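Local coordinates for solute-binding protein (Thermoactinomyces vulgaris, PDB 2ZYO) that binds maltotetraose and related maltodextrins or cyclodextrins, and probably delivers them to a membrane transporter as a bacterial extracellular solute-binding protein, at residues Ala145-Asp148 with Glu149-Gln152; Gln216-Phe219 with Thr220-Leu224; Asn327-Met330 with Ile331-Pro335; Leu309-Arg312 with Phe313-Gly317. All coordinates share one frame; numbering follows the deposited sequence.

Interaction 1: residues Ala145-Asp148 with Glu149-Gln152; sequences ATYD and ELFQ
Thr146 and Glu149 meet through their polar ends where helix 147-157 begins. Thr146 OG1 does two jobs. It accepts from Glu149 N at 3.2 Å, with an N-H...O angle of 157°, and its own proton goes to Glu149 OE1 at 2.7 Å. The hydroxyl is placed for this by chi1 of 62°, which sets OG1 between the backbone N and the carbonyl carbon. OE1 is met on the anti side of the carboxylate, 23° out of its plane. The other oxygen, Glu149 OE2, receives a weak bond at 3.0 Å from a water that also accepts from Ala145 N. Thr146 O takes Leu150 N at 3.0 Å, and Phe151 N and Gln152 N are satisfied by Tyr147 O and Asp148 O in the same i to i+4 way. Tyr147 runs alongside Phe151, its OH 3.8 Å from Phe151 CD1; that hydroxyl is bonded to Trp218 NE1. A valine in place of Thr146 would probably leave Glu149 N without its side-chain acceptor and the carboxylate without its hydroxyl donor. This is a helix N-cap, in a Thr-x-x-Glu sequence where the third residue of the first turn turns back to the capping threonine.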
loop_
_atom_site.group_PDB
_atom_site.type_symbol
_atom_site.label_atom_id
_atom_site.label_comp_id
_atom_site.label_asym_id
_atom_site.label_seq_id
_atom_site.Cartn_x
_atom_site.Cartn_y
_atom_site.Cartn_z
ATOM N N ALA A 145 11.673 12.107 18.161
ATOM C CA ALA A 145 12.713 11.119 17.864
ATOM C C ALA A 145 12.290 9.686 18.169
ATOM O O ALA A 145 12.838 8.738 17.600
ATOM C CB ALA A 145 13.989 11.460 18.622
ATOM N N THR A 146 11.331 9.534 19.078
ATOM C CA THR A 146 10.855 8.219 19.508
ATOM C C THR A 146 9.334 8.213 19.576
ATOM O O THR A 146 8.702 9.271 19.625
ATOM C CB THR A 146 11.392 7.839 20.907
ATOM O OG1 THR A 146 10.909 8.780 21.872
ATOM C CG2 THR A 146 12.918 7.813 20.933
ATOM N N TYR A 147 8.752 7.017 19.583
ATOM C CA TYR A 147 7.313 6.879 19.757
ATOM C C TYR A 147 6.844 7.475 21.086
ATOM O O TYR A 147 5.798 8.127 21.138
ATOM C CB TYR A 147 6.874 5.416 19.645
ATOM C CG TYR A 147 5.390 5.253 19.856
ATOM C CD1 TYR A 147 4.486 5.614 18.856
ATOM C CD2 TYR A 147 4.885 4.779 21.065
ATOM C CE1 TYR A 147 3.119 5.493 19.050
ATOM C CE2 TYR A 147 3.517 4.652 21.267
ATOM C CZ TYR A 147 2.642 5.010 20.252
ATOM O OH TYR A 147 1.285 4.890 20.435
ATOM N N ASP A 148 7.622 7.250 22.148
ATOM C CA ASP A 148 7.319 7.793 23.476
ATOM C C ASP A 148 7.148 9.310 23.419
ATOM O O ASP A 148 6.205 9.860 23.997
ATOM C CB ASP A 148 8.423 7.430 24.478
ATOM C CG ASP A 148 8.521 5.934 24.735
ATOM O OD1 ASP A 148 7.515 5.324 25.171
ATOM O OD2 ASP A 148 9.616 5.368 24.517
ATOM N N GLU A 149 8.065 9.972 22.713
ATOM C CA GLU A 149 8.042 11.427 22.563
ATOM C C GLU A 149 6.854 11.892 21.723
ATOM O O GLU A 149 6.240 12.920 22.022
ATOM C CB GLU A 149 9.365 11.930 21.976
ATOM C CG GLU A 149 10.520 11.937 22.982
ATOM C CD GLU A 149 11.888 12.025 22.327
ATOM O OE1 GLU A 149 12.221 11.139 21.513
ATOM O OE2 GLU A 149 12.642 12.971 22.639
ATOM N N LEU A 150 6.530 11.127 20.682
ATOM C CA LEU A 150 5.366 11.402 19.843
ATOM C C LEU A 150 4.076 11.304 20.648
ATOM O O LEU A 150 3.198 12.161 20.528
ATOM C CB LEU A 150 5.312 10.437 18.651
ATOM C CG LEU A 150 4.183 10.641 17.631
ATOM C CD1 LEU A 150 4.446 11.859 16.751
ATOM C CD2 LEU A 150 3.990 9.392 16.785
ATOM N N PHE A 151 3.962 10.260 21.467
ATOM C CA PHE A 151 2.753 10.069 22.257
ATOM C C PHE A 151 2.596 11.131 23.345
ATOM O O PHE A 151 1.486 11.598 23.597
ATOM C CB PHE A 151 2.671 8.664 22.854
ATOM C CG PHE A 151 1.299 8.315 23.343
ATOM C CD1 PHE A 151 0.296 7.983 22.439
ATOM C CD2 PHE A 151 0.995 8.358 24.700
ATOM C CE1 PHE A 151 -0.988 7.683 22.878
ATOM C CE2 PHE A 151 -0.287 8.057 25.149
ATOM C CZ PHE A 151 -1.281 7.719 24.236
ATOM N N GLN A 152 3.710 11.505 23.973
ATOM C CA GLN A 152 3.726 12.603 24.943
ATOM C C GLN A 152 3.248 13.902 24.293
ATOM O O GLN A 152 2.432 14.630 24.866
ATOM C CB GLN A 152 5.128 12.774 25.547
ATOM C CG GLN A 152 5.286 13.975 26.493
ATOM C CD GLN A 152 4.319 13.951 27.668
ATOM O OE1 GLN A 152 4.027 12.897 28.231
ATOM N NE2 GLN A 152 3.826 15.124 28.047
HETATM O O HOH W 1 12.755 14.130 19.867
#

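Interaction 2: residues Gln216-Phe219 with Thr220-Leu224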
loop_
_atom_site.group_PDB
_atom_site.type_symbol
_atom_site.label_atom_id
_atom_site.label_comp_id
_atom_site.label_asym_id
_atom_site.label_seq_id
_atom_site.Cartn_x
_atom_site.Cartn_y
_atom_site.Cartn_z
ATOM N N GLN A 216 -5.672 1.626 22.337
ATOM C CA GLN A 216 -6.543 2.096 23.412
ATOM C C GLN A 216 -6.061 3.416 24.015
ATOM O O GLN A 216 -6.864 4.313 24.274
ATOM C CB GLN A 216 -6.657 1.026 24.498
ATOM C CG GLN A 216 -7.708 1.314 25.561
ATOM C CD GLN A 216 -7.810 0.208 26.589
ATOM O OE1 GLN A 216 -6.799 -0.282 27.097
ATOM N NE2 GLN A 216 -9.037 -0.193 26.904
ATOM N N LYS A 217 -4.749 3.530 24.221
ATOM C CA LYS A 217 -4.147 4.734 24.802
ATOM C C LYS A 217 -4.406 5.995 23.978
ATOM O O LYS A 217 -4.502 7.094 24.530
ATOM C CB LYS A 217 -2.647 4.533 25.016
ATOM C CG LYS A 217 -2.308 3.674 26.228
ATOM C CD LYS A 217 -0.845 3.246 26.227
ATOM C CE LYS A 217 0.099 4.420 26.440
ATOM N NZ LYS A 217 1.517 4.007 26.248
ATOM N N TRP A 218 -4.527 5.838 22.662
ATOM C CA TRP A 218 -4.820 6.969 21.784
ATOM C C TRP A 218 -6.196 7.576 22.051
ATOM O O TRP A 218 -6.423 8.755 21.786
ATOM C CB TRP A 218 -4.664 6.573 20.313
ATOM C CG TRP A 218 -3.234 6.593 19.887
ATOM C CD1 TRP A 218 -2.374 5.533 19.848
ATOM C CD2 TRP A 218 -2.480 7.739 19.471
ATOM N NE1 TRP A 218 -1.133 5.945 19.421
ATOM C CE2 TRP A 218 -1.171 7.294 19.184
ATOM C CE3 TRP A 218 -2.788 9.096 19.306
ATOM C CZ2 TRP A 218 -0.165 8.160 18.741
ATOM C CZ3 TRP A 218 -1.785 9.958 18.865
ATOM C CH2 TRP A 218 -0.490 9.484 18.588
ATOM N N PHE A 219 -7.096 6.771 22.607
ATOM C CA PHE A 219 -8.445 7.229 22.917
ATOM C C PHE A 219 -8.613 7.586 24.394
ATOM O O PHE A 219 -9.309 8.547 24.722
ATOM C CB PHE A 219 -9.478 6.198 22.450
ATOM C CG PHE A 219 -9.463 5.978 20.964
ATOM C CD1 PHE A 219 -10.183 6.819 20.122
ATOM C CD2 PHE A 219 -8.699 4.957 20.402
ATOM C CE1 PHE A 219 -10.159 6.636 18.743
ATOM C CE2 PHE A 219 -8.669 4.768 19.021
ATOM C CZ PHE A 219 -9.399 5.608 18.192
ATOM N N THR A 220 -7.952 6.834 25.271
ATOM C CA THR A 220 -8.051 7.056 26.720
ATOM C C THR A 220 -7.106 8.141 27.248
ATOM O O THR A 220 -7.412 8.802 28.245
ATOM C CB THR A 220 -7.800 5.760 27.515
ATOM O OG1 THR A 220 -6.498 5.250 27.200
ATOM C CG2 THR A 220 -8.857 4.706 27.193
ATOM N N GLU A 221 -5.959 8.314 26.592
ATOM C CA GLU A 221 -4.958 9.293 27.033
ATOM C C GLU A 221 -4.735 10.439 26.044
ATOM O O GLU A 221 -4.535 11.584 26.453
ATOM C CB GLU A 221 -3.623 8.607 27.339
ATOM C CG GLU A 221 -3.664 7.610 28.494
ATOM C CD GLU A 221 -2.299 7.016 28.802
ATOM O OE1 GLU A 221 -1.279 7.719 28.632
ATOM O OE2 GLU A 221 -2.245 5.843 29.222
ATOM N N ALA A 222 -4.754 10.126 24.750
ATOM C CA ALA A 222 -4.503 11.128 23.710
ATOM C C ALA A 222 -5.791 11.760 23.173
ATOM O O ALA A 222 -5.757 12.564 22.238
ATOM C CB ALA A 222 -3.668 10.532 22.580
ATOM N N ARG A 223 -6.919 11.380 23.772
ATOM C CA ARG A 223 -8.218 12.031 23.558
ATOM C C ARG A 223 -8.694 12.128 22.099
ATOM O O ARG A 223 -9.371 13.088 21.723
ATOM C CB ARG A 223 -8.240 13.415 24.231
ATOM C CG ARG A 223 -7.987 13.384 25.738
ATOM C CD ARG A 223 -7.934 14.788 26.341
ATOM N NE ARG A 223 -6.802 15.571 25.846
ATOM C CZ ARG A 223 -5.599 15.621 26.415
ATOM N NH1 ARG A 223 -5.338 14.938 27.524
ATOM N NH2 ARG A 223 -4.649 16.366 25.869
ATOM N N LEU A 224 -8.353 11.132 21.283
ATOM C CA LEU A 224 -8.826 11.091 19.898
ATOM C C LEU A 224 -10.337 10.852 19.837
ATOM O O LEU A 224 -10.879 10.133 20.682
ATOM C CB LEU A 224 -8.086 10.018 19.084
ATOM C CG LEU A 224 -6.589 10.191 18.790
ATOM C CD1 LEU A 224 -6.175 9.243 17.674
ATOM C CD2 LEU A 224 -6.222 11.623 18.418
HETATM O O HOH W 2 -11.291 9.747 23.374
#
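Leu224 folds back over the end of helix 206-220 and packs on Trp218 and Phe219. Its CB lies 4.0 Å from Phe219 CD1 and also rests on the carbonyl of Trp218. The next atom, Leu224 CG, is 3.3 Å from Trp218 O. At the tip, Leu224 CD1 reaches the six-membered part of the indole, 3.8 Å from Trp218 CE3. Chi1 of -67° makes this possible, because it turns CG back beside the backbone N and lays the chain alongside the tryptophan. Ala222 CB touches the same ring atom, Trp218 CE3, at 3.7 Å. The backbone leaves the helix through longer-span bonds: Ala222 N gives to Lys217 O (i to i+5), which also takes Glu221 N, and Leu224 N gives to Trp218 O (i to i+6) at 3.1 Å, in the carbonyl plane. A water donates to both Phe219 O and Leu224 O. The Phe219 ring also touches Ala371 of helix 360-371. An alanine in place of Phe219 would probably open a gap between that helix and Leu224. The chemistry is therefore divided: carbon contacts hold the inner face, while Lys217 O and Trp218 O are satisfied by N-H groups of the turn, and Phe219 O by a water.

Interaction 3: residues Asn327-Met330 with Ile331-Pro335; sequences NDPM and IKNNP
Asp328 O takes two donors at the N-terminus of the short helix 329-332, an N-cap with an Asx turn. Lys332 N lies in the carbonyl plane at 3.1 Å from Asp328 O. Ile331 N comes from above that plane, at 3.0 Å from the same oxygen. The Asp328 side chain completes the cap, its OD2 accepting from Met330 N at 2.9 Å on the anti lone pair. Pro329, the first helical residue, has no N-H to offer. The close-packed side is that of Met330 and Ile331. Chi1 of 76° turns Met330 CG between its backbone N and carbonyl carbon, and CG meets Ile331 CG1 at 4.0 Å. Both side chains also bear on Phe313 of helix 306-316, and Ile331 is buried. The other side is looser and more exposed. There the bent Lys332 chain runs past the cap, with its CD 3.6 Å from Asn327 O. Asn333 N closes the last turn on Pro329 O, and Asn333 ND2 stands 3.5 Å from Pro329 CB. Asn334 OD1 accepts from Val336 N. One water accepts from Asn334 ND2 and donates to Met330 O at 2.7 Å.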
loop_
_atom_site.group_PDB
_atom_site.type_symbol
_atom_site.label_atom_id
_atom_site.label_comp_id
_atom_site.label_asym_id
_atom_site.label_seq_id
_atom_site.Cartn_x
_atom_site.Cartn_y
_atom_site.Cartn_z
ATOM N N ASN A 327 17.660 5.968 -4.656
ATOM C CA ASN A 327 18.895 6.607 -4.207
ATOM C C ASN A 327 19.173 7.930 -4.931
ATOM O O ASN A 327 20.159 8.616 -4.640
ATOM C CB ASN A 327 20.073 5.641 -4.373
ATOM C CG ASN A 327 20.040 4.500 -3.366
ATOM O OD1 ASN A 327 19.917 3.331 -3.735
ATOM N ND2 ASN A 327 20.146 4.838 -2.087
ATOM N N ASP A 328 18.287 8.281 -5.860
ATOM C CA ASP A 328 18.402 9.494 -6.668
ATOM C C ASP A 328 17.860 10.716 -5.917
ATOM O O ASP A 328 16.874 10.601 -5.180
ATOM C CB ASP A 328 17.645 9.298 -7.990
ATOM C CG ASP A 328 17.964 10.365 -9.020
ATOM O OD1 ASP A 328 18.790 10.094 -9.915
ATOM O OD2 ASP A 328 17.394 11.473 -8.937
ATOM N N PRO A 329 18.505 11.892 -6.092
ATOM C CA PRO A 329 18.004 13.139 -5.500
ATOM C C PRO A 329 16.539 13.468 -5.816
ATOM O O PRO A 329 15.900 14.182 -5.040
ATOM C CB PRO A 329 18.923 14.207 -6.102
ATOM C CG PRO A 329 20.181 13.488 -6.394
ATOM C CD PRO A 329 19.769 12.111 -6.823
ATOM N N MET A 330 16.008 12.953 -6.927
ATOM C CA MET A 330 14.595 13.173 -7.271
ATOM C C MET A 330 13.650 12.625 -6.193
ATOM O O MET A 330 12.532 13.115 -6.030
ATOM C CB MET A 330 14.250 12.600 -8.657
ATOM C CG MET A 330 14.086 11.079 -8.719
ATOM S SD MET A 330 13.562 10.470 -10.336
ATOM C CE MET A 330 15.064 10.681 -11.294
ATOM N N ILE A 331 14.117 11.616 -5.463
ATOM C CA ILE A 331 13.377 11.046 -4.342
ATOM C C ILE A 331 13.882 11.619 -3.014
ATOM O O ILE A 331 13.100 12.136 -2.213
ATOM C CB ILE A 331 13.480 9.494 -4.321
ATOM C CG1 ILE A 331 12.902 8.879 -5.607
ATOM C CG2 ILE A 331 12.814 8.914 -3.072
ATOM C CD1 ILE A 331 11.407 9.075 -5.815
ATOM N N LYS A 332 15.194 11.533 -2.806
ATOM C CA LYS A 332 15.810 11.867 -1.520
ATOM C C LYS A 332 15.751 13.352 -1.153
ATOM O O LYS A 332 15.708 13.696 0.031
ATOM C CB LYS A 332 17.254 11.362 -1.464
ATOM C CG LYS A 332 17.377 9.842 -1.524
ATOM C CD LYS A 332 18.816 9.376 -1.355
ATOM C CE LYS A 332 19.221 9.290 0.112
ATOM N NZ LYS A 332 18.477 8.238 0.865
ATOM N N ASN A 333 15.753 14.221 -2.160
ATOM C CA ASN A 333 15.749 15.666 -1.917
ATOM C C ASN A 333 14.387 16.332 -2.139
ATOM O O ASN A 333 14.282 17.563 -2.170
ATOM C CB ASN A 333 16.846 16.354 -2.737
ATOM C CG ASN A 333 18.244 15.845 -2.398
ATOM O OD1 ASN A 333 18.439 15.111 -1.425
ATOM N ND2 ASN A 333 19.222 16.232 -3.206
ATOM N N ASN A 334 13.351 15.508 -2.283
ATOM C CA ASN A 334 11.973 15.983 -2.368
ATOM C C ASN A 334 11.303 15.916 -0.992
ATOM O O ASN A 334 11.121 14.822 -0.448
ATOM C CB ASN A 334 11.187 15.163 -3.399
ATOM C CG ASN A 334 9.821 15.760 -3.716
ATOM O OD1 ASN A 334 9.129 16.282 -2.840
ATOM N ND2 ASN A 334 9.424 15.669 -4.976
ATOM N N PRO A 335 10.928 17.083 -0.431
ATOM C CA PRO A 335 10.420 17.198 0.944
ATOM C C PRO A 335 9.093 16.484 1.214
ATOM O O PRO A 335 8.753 16.246 2.374
ATOM C CB PRO A 335 10.246 18.710 1.128
ATOM C CG PRO A 335 10.077 19.242 -0.247
ATOM C CD PRO A 335 10.975 18.398 -1.099
HETATM O O HOH W 3 11.410 15.269 -7.201
#

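Interaction 4: residues Leu309-Arg312 with Phe313-Gly317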
loop_
_atom_site.group_PDB
_atom_site.type_symbol
_atom_site.label_atom_id
_atom_site.label_comp_id
_atom_site.label_asym_id
_atom_site.label_seq_id
_atom_site.Cartn_x
_atom_site.Cartn_y
_atom_site.Cartn_z
ATOM N N LEU A 309 10.443 4.666 -15.324
ATOM C CA LEU A 309 9.965 4.934 -13.968
ATOM C C LEU A 309 10.422 6.284 -13.408
ATOM O O LEU A 309 9.733 6.868 -12.569
ATOM C CB LEU A 309 10.309 3.782 -13.014
ATOM C CG LEU A 309 9.579 2.454 -13.263
ATOM C CD1 LEU A 309 9.965 1.417 -12.222
ATOM C CD2 LEU A 309 8.062 2.630 -13.299
ATOM N N ALA A 310 11.571 6.778 -13.872
ATOM C CA ALA A 310 12.002 8.139 -13.547
ATOM C C ALA A 310 10.977 9.121 -14.103
ATOM O O ALA A 310 10.522 10.027 -13.398
ATOM C CB ALA A 310 13.380 8.426 -14.121
ATOM N N SER A 311 10.607 8.912 -15.365
ATOM C CA SER A 311 9.551 9.678 -16.024
ATOM C C SER A 311 8.218 9.545 -15.290
ATOM O O SER A 311 7.543 10.547 -15.029
ATOM C CB SER A 311 9.415 9.226 -17.481
ATOM O OG SER A 311 8.190 9.647 -18.053
ATOM N N ARG A 312 7.849 8.311 -14.946
ATOM C CA ARG A 312 6.595 8.069 -14.228
ATOM C C ARG A 312 6.536 8.801 -12.888
ATOM O O ARG A 312 5.511 9.400 -12.556
ATOM C CB ARG A 312 6.333 6.574 -14.023
ATOM C CG ARG A 312 4.893 6.304 -13.624
ATOM C CD ARG A 312 4.574 4.836 -13.413
ATOM N NE ARG A 312 3.138 4.684 -13.180
ATOM C CZ ARG A 312 2.545 4.818 -11.995
ATOM N NH1 ARG A 312 3.257 5.084 -10.907
ATOM N NH2 ARG A 312 1.230 4.683 -11.898
ATOM N N PHE A 313 7.630 8.765 -12.131
ATOM C CA PHE A 313 7.669 9.473 -10.855
ATOM C C PHE A 313 7.462 10.976 -11.031
ATOM O O PHE A 313 6.671 11.587 -10.315
ATOM C CB PHE A 313 8.968 9.219 -10.087
ATOM C CG PHE A 313 9.180 10.187 -8.959
ATOM C CD1 PHE A 313 8.395 10.117 -7.810
ATOM C CD2 PHE A 313 10.128 11.198 -9.063
ATOM C CE1 PHE A 313 8.563 11.027 -6.775
ATOM C CE2 PHE A 313 10.304 12.114 -8.032
ATOM C CZ PHE A 313 9.521 12.026 -6.885
ATOM N N LYS A 314 8.180 11.561 -11.984
ATOM C CA LYS A 314 8.126 13.005 -12.209
ATOM C C LYS A 314 6.736 13.472 -12.651
ATOM O O LYS A 314 6.301 14.568 -12.286
ATOM C CB LYS A 314 9.209 13.439 -13.203
ATOM C CG LYS A 314 10.631 13.281 -12.663
ATOM C CD LYS A 314 11.679 13.578 -13.724
ATOM C CE LYS A 314 13.067 13.174 -13.255
ATOM N NZ LYS A 314 14.100 13.409 -14.302
ATOM N N GLU A 315 6.040 12.631 -13.414
ATOM C CA GLU A 315 4.687 12.937 -13.877
ATOM C C GLU A 315 3.621 12.694 -12.810
ATOM O O GLU A 315 2.748 13.540 -12.598
ATOM C CB GLU A 315 4.337 12.121 -15.127
ATOM C CG GLU A 315 4.912 12.646 -16.430
ATOM C CD GLU A 315 4.017 12.333 -17.618
ATOM O OE1 GLU A 315 3.120 13.145 -17.925
ATOM O OE2 GLU A 315 4.208 11.277 -18.252
ATOM N N THR A 316 3.698 11.542 -12.145
ATOM C CA THR A 316 2.623 11.079 -11.256
ATOM C C THR A 316 2.857 11.361 -9.773
ATOM O O THR A 316 1.899 11.402 -8.993
ATOM C CB THR A 316 2.369 9.561 -11.397
ATOM O OG1 THR A 316 3.493 8.838 -10.878
ATOM C CG2 THR A 316 2.127 9.170 -12.854
ATOM N N GLY A 317 4.119 11.520 -9.381
ATOM C CA GLY A 317 4.478 11.732 -7.979
ATOM C C GLY A 317 4.506 10.455 -7.153
ATOM O O GLY A 317 4.772 10.494 -5.948
#
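Two first torsions bring Thr316 and Arg312 together. Chi1 of 69° sets Thr316 OG1 between its backbone N and carbonyl carbon, bringing it against the carbonyl of Arg312, one turn earlier. Chi1 of -165° puts Arg312 CG anti to its N, and from there the chain runs extended to NE. The two side chains cross, and Thr316 OG1 sits over one face of the guanidinium, 3.8 Å from Arg312 NH1. The methyl group, Thr316 CG2, lies 4.1 Å from Arg312 CG.

The stronger link is to the backbone. Thr316 OG1 donates to Arg312 O at 2.7 Å, from well above the carbonyl plane. Thr316 N reaches the same oxygen at 2.8 Å, much closer to that plane. One carbonyl is thus gripped by two donors of one residue. OG1 also accepts from Glu318 N, just past the helix, and Glu318 OE1 forms a salt bridge with Arg312 NH1.

The turns before it are regular. Phe313 N, Lys314 N and Glu315 N give to Leu309 O, Ala310 O and Ser311 O. The extended Lys314 chain passes over a carbonyl, with its CG 3.3 Å from Ala310 O. Ser311 OG bonds to Trp39 and Asn35, and Asn35 also holds Glu315 OE2, which ties this face to helix 30-47. Gly317 ends helix 306-316 with a positive phi, its N bonded to Phe313 O at 2.7 Å.

The chemistry is that of a helix C-terminus whose last turn is held by a threonine hydroxyl as well as by backbone N-H groups. The threonine hydroxyl uses both its donor and its acceptor side, and Glu318 probably balances the charge of the largely buried arginine.

How the interactions relate
The four local contacts form two touching pairs. Interactions 1 and 2 join helix 147-157 to the end of helix 206-220 through aromatic and polar groups: Phe151 lies edge-to-face with Trp218 and makes a cation-pi contact with Lys217. Interactions 3 and 4 join helices 329-332 and 306-316 mainly through apolar groups, as where Met330 CE lies near Ala310 CB. Interactions 2 and 4 lie on opposite sides of the chain's centre, about 39 Å apart between centres. Interactions 1 and 3 are helix starts, capped by a threonine and an aspartate. Interactions 2 and 4 are helix ends, left through a positive phi. Interaction 3 is a surface contact; the others are partly buried.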